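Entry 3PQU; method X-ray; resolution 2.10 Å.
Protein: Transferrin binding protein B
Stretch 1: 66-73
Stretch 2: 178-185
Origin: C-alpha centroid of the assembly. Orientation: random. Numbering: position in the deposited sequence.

Stretch 1 66-73: PDTTDELS
Stretch 2, residues 178-185: FTSDVKTS

Only two residue pairs form bridges in this antiparallel contact, yet water joins the stretches beyond each end of the short ladder. The touching parts, 67-72 and 179-184, run 157° apart end to end. Touching residues are at least 107 positions apart in sequence. The contact buries 412 Å² in all, both sides summed.

The register is simple. Thr69 sits across from Lys183 as a non-hydrogen-bonded pair, CA to CA 4.4 Å. Asp70 sits across from Val182 as a hydrogen-bonded pair, CA to CA 4.9 Å. Beyond them the CA atoms of Thr68 and Thr184 lie 5.3 Å apart, as do those of Glu71 and Asp181. Strand is assigned at 69-70, 178-180 and 182-183.

Backbone angles set the shape. Phi/psi is -143/162 at Thr69, -145/111 at Asp70, -118/134 at Val182 and -147/129 at Lys183, all extended. Thr68 (-105/-4) and Thr184 (-63/-21) leave this extended path. Asp181, at -92/-174, is a loop residue between strand 178-180 and strand 182-183.

Three backbone hydrogen bonds hold the ladder. Asp70 N donates to Val182 O at 3.1 Å, and Val182 N donates back to Asp70 O at 3.0 Å. This reciprocal pair closes the ring typical of antiparallel strands. Thr184 N donates to Thr68 O at 2.9 Å, with an N-H...O angle of 162°. Two CA-H...O contacts supplement them: Lys183 CA to Thr68 O and Thr69 CA to Val182 O, each 3.3 Å.

Side chains alternate between the faces. Thr69 (chi1 p) and Lys183 (m, t, t, t) share one face, where Thr69 CG2 meets Lys183 CG at 4.1 Å. This is an aliphatic contact. Asp70 (chi1 t, chi2 -133°) and Val182 (chi1 t, 158°) share the other face, with Asp70 CB 4.0 Å from Val182 CB. The carboxylate atom Asp70 OD1 is hydrogen-bonded elsewhere in the structure.

Leu72 (chi1 m, chi2 t) points toward stretch 2 and has the largest area covered by it, 72 Å². Leu72 CD1 lies 3.5 Å from both Ser180 C and Asp181 N, so its methyl packs on the backbone. Leu72 CG reaches Asp181 CB at 3.9 Å, and Leu72 CD2 lies 4.4 Å from Thr179 CG2. Glu71 (m, t, chi3 175°) points away.

Asp181 (chi1 p, chi2 165°) also points toward stretch 1. Water 2 accepts from Leu72 N at 2.9 Å and lies 2.8 Å from Asp181 OD1, to which it can donate. At the other end, water 1 accepts from Ser185 N at 3.2 Å and donates a weak bond to Thr68 O at 3.3 Å.

Thr68 and Thr184 are both p, with Thr68 CB 3.5 Å from Thr184 OG1. Within stretch 2, Thr179 OG1 (chi1 t) donates to Ser180 O at 3.0 Å, and Ser180 OG (chi1 p) donates to Asp181 O at 2.7 Å. Each hydroxyl is tied to the carbonyl of the next residue.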

# COMPACT_ATOMS: atom_id res chain seq x y z
N PRO A 66 -20.79 -1.07 37.54
CA PRO A 66 -19.87 -0.30 36.70
C PRO A 66 -19.29 -1.21 35.60
O PRO A 66 -19.21 -2.40 35.81
CB PRO A 66 -18.77 0.11 37.68
CG PRO A 66 -19.47 0.16 39.00
CD PRO A 66 -20.48 -0.95 38.97
N ASP A 67 -18.94 -0.66 34.45
CA ASP A 67 -18.45 -1.48 33.36
C ASP A 67 -17.31 -2.38 33.85
O ASP A 67 -16.45 -1.95 34.63
CB ASP A 67 -17.92 -0.61 32.22
CG ASP A 67 -19.02 0.15 31.51
OD1 ASP A 67 -20.16 0.12 32.00
OD2 ASP A 67 -18.73 0.78 30.47
N THR A 68 -17.31 -3.63 33.39
CA THR A 68 -16.20 -4.54 33.69
C THR A 68 -15.29 -4.75 32.49
O THR A 68 -14.28 -5.45 32.60
CB THR A 68 -16.70 -5.93 34.08
OG1 THR A 68 -17.46 -6.48 32.99
CG2 THR A 68 -17.58 -5.84 35.35
N THR A 69 -15.64 -4.18 31.33
CA THR A 69 -14.86 -4.39 30.11
C THR A 69 -14.77 -3.15 29.23
O THR A 69 -15.57 -2.23 29.32
CB THR A 69 -15.52 -5.45 29.23
OG1 THR A 69 -16.77 -4.93 28.74
CG2 THR A 69 -15.78 -6.74 30.01
N ASP A 70 -13.79 -3.16 28.32
CA ASP A 70 -13.80 -2.27 27.17
C ASP A 70 -13.19 -3.04 26.01
O ASP A 70 -11.99 -3.34 26.00
CB ASP A 70 -13.04 -0.96 27.43
CG ASP A 70 -13.25 0.06 26.31
OD1 ASP A 70 -12.26 0.66 25.82
OD2 ASP A 70 -14.41 0.25 25.89
N GLU A 71 -14.03 -3.36 25.04
CA GLU A 71 -13.71 -4.38 24.04
C GLU A 71 -12.92 -3.84 22.86
O GLU A 71 -12.98 -2.66 22.55
CB GLU A 71 -15.01 -5.04 23.53
CG GLU A 71 -15.76 -5.75 24.64
CD GLU A 71 -17.00 -6.46 24.12
OE1 GLU A 71 -17.65 -7.18 24.91
OE2 GLU A 71 -17.31 -6.31 22.91
N LEU A 72 -12.17 -4.71 22.22
CA LEU A 72 -11.62 -4.40 20.91
C LEU A 72 -12.61 -4.95 19.89
O LEU A 72 -13.21 -6.00 20.10
CB LEU A 72 -10.26 -5.08 20.74
CG LEU A 72 -9.07 -4.48 21.49
CD1 LEU A 72 -7.86 -5.43 21.46
CD2 LEU A 72 -8.71 -3.12 20.89
N SER A 73 -12.81 -4.26 18.78
CA SER A 73 -13.63 -4.83 17.72
C SER A 73 -13.10 -4.40 16.38
O SER A 73 -12.30 -3.45 16.28
CB SER A 73 -15.09 -4.38 17.86
OG SER A 73 -15.14 -2.97 17.73
N PHE A 178 1.62 -3.77 20.53
CA PHE A 178 0.28 -4.31 20.74
C PHE A 178 -0.53 -3.57 21.79
O PHE A 178 0.03 -2.89 22.64
CB PHE A 178 0.39 -5.79 21.16
CG PHE A 178 1.13 -5.99 22.48
CD1 PHE A 178 0.45 -5.93 23.69
CD2 PHE A 178 2.50 -6.22 22.50
CE1 PHE A 178 1.11 -6.09 24.93
CE2 PHE A 178 3.18 -6.41 23.73
CZ PHE A 178 2.47 -6.33 24.95
N THR A 179 -1.85 -3.74 21.74
CA THR A 179 -2.73 -3.42 22.84
C THR A 179 -3.70 -4.60 23.00
O THR A 179 -4.12 -5.19 22.01
CB THR A 179 -3.55 -2.12 22.63
OG1 THR A 179 -4.40 -1.91 23.77
CG2 THR A 179 -4.45 -2.20 21.38
N SER A 180 -4.02 -4.94 24.25
CA SER A 180 -5.06 -5.90 24.57
C SER A 180 -6.40 -5.18 24.61
O SER A 180 -6.47 -3.97 24.35
CB SER A 180 -4.82 -6.55 25.95
OG SER A 180 -5.00 -5.61 27.02
N ASP A 181 -7.46 -5.92 24.93
CA ASP A 181 -8.70 -5.29 25.34
C ASP A 181 -8.68 -5.17 26.87
O ASP A 181 -7.69 -5.49 27.51
CB ASP A 181 -9.94 -6.09 24.88
CG ASP A 181 -10.01 -7.49 25.48
OD1 ASP A 181 -11.09 -8.12 25.42
OD2 ASP A 181 -8.97 -7.96 26.01
N VAL A 182 -9.79 -4.72 27.45
CA VAL A 182 -9.84 -4.53 28.89
C VAL A 182 -10.88 -5.43 29.54
O VAL A 182 -11.99 -5.54 29.03
CB VAL A 182 -10.11 -3.04 29.22
CG1 VAL A 182 -10.69 -2.89 30.64
CG2 VAL A 182 -8.83 -2.19 29.05
N LYS A 183 -10.52 -6.09 30.64
CA LYS A 183 -11.46 -6.84 31.48
C LYS A 183 -10.99 -6.77 32.92
O LYS A 183 -9.84 -7.09 33.21
CB LYS A 183 -11.47 -8.34 31.10
CG LYS A 183 -12.19 -8.68 29.83
CD LYS A 183 -11.98 -10.13 29.46
CE LYS A 183 -12.57 -10.45 28.10
NZ LYS A 183 -12.58 -11.94 27.82
N THR A 184 -11.87 -6.40 33.83
CA THR A 184 -11.48 -6.34 35.24
C THR A 184 -11.08 -7.74 35.76
O THR A 184 -10.37 -7.86 36.76
CB THR A 184 -12.59 -5.74 36.12
OG1 THR A 184 -13.80 -6.47 35.89
CG2 THR A 184 -12.81 -4.27 35.79
N SER A 185 -11.53 -8.79 35.09
CA SER A 185 -11.16 -10.14 35.50
C SER A 185 -9.72 -10.53 35.13
O SER A 185 -9.20 -11.52 35.63
CB SER A 185 -12.14 -11.18 34.92
OG SER A 185 -12.17 -11.09 33.50
O HOH W 1 -14.36 -8.63 33.53
O HOH W 2 -12.34 -7.51 22.94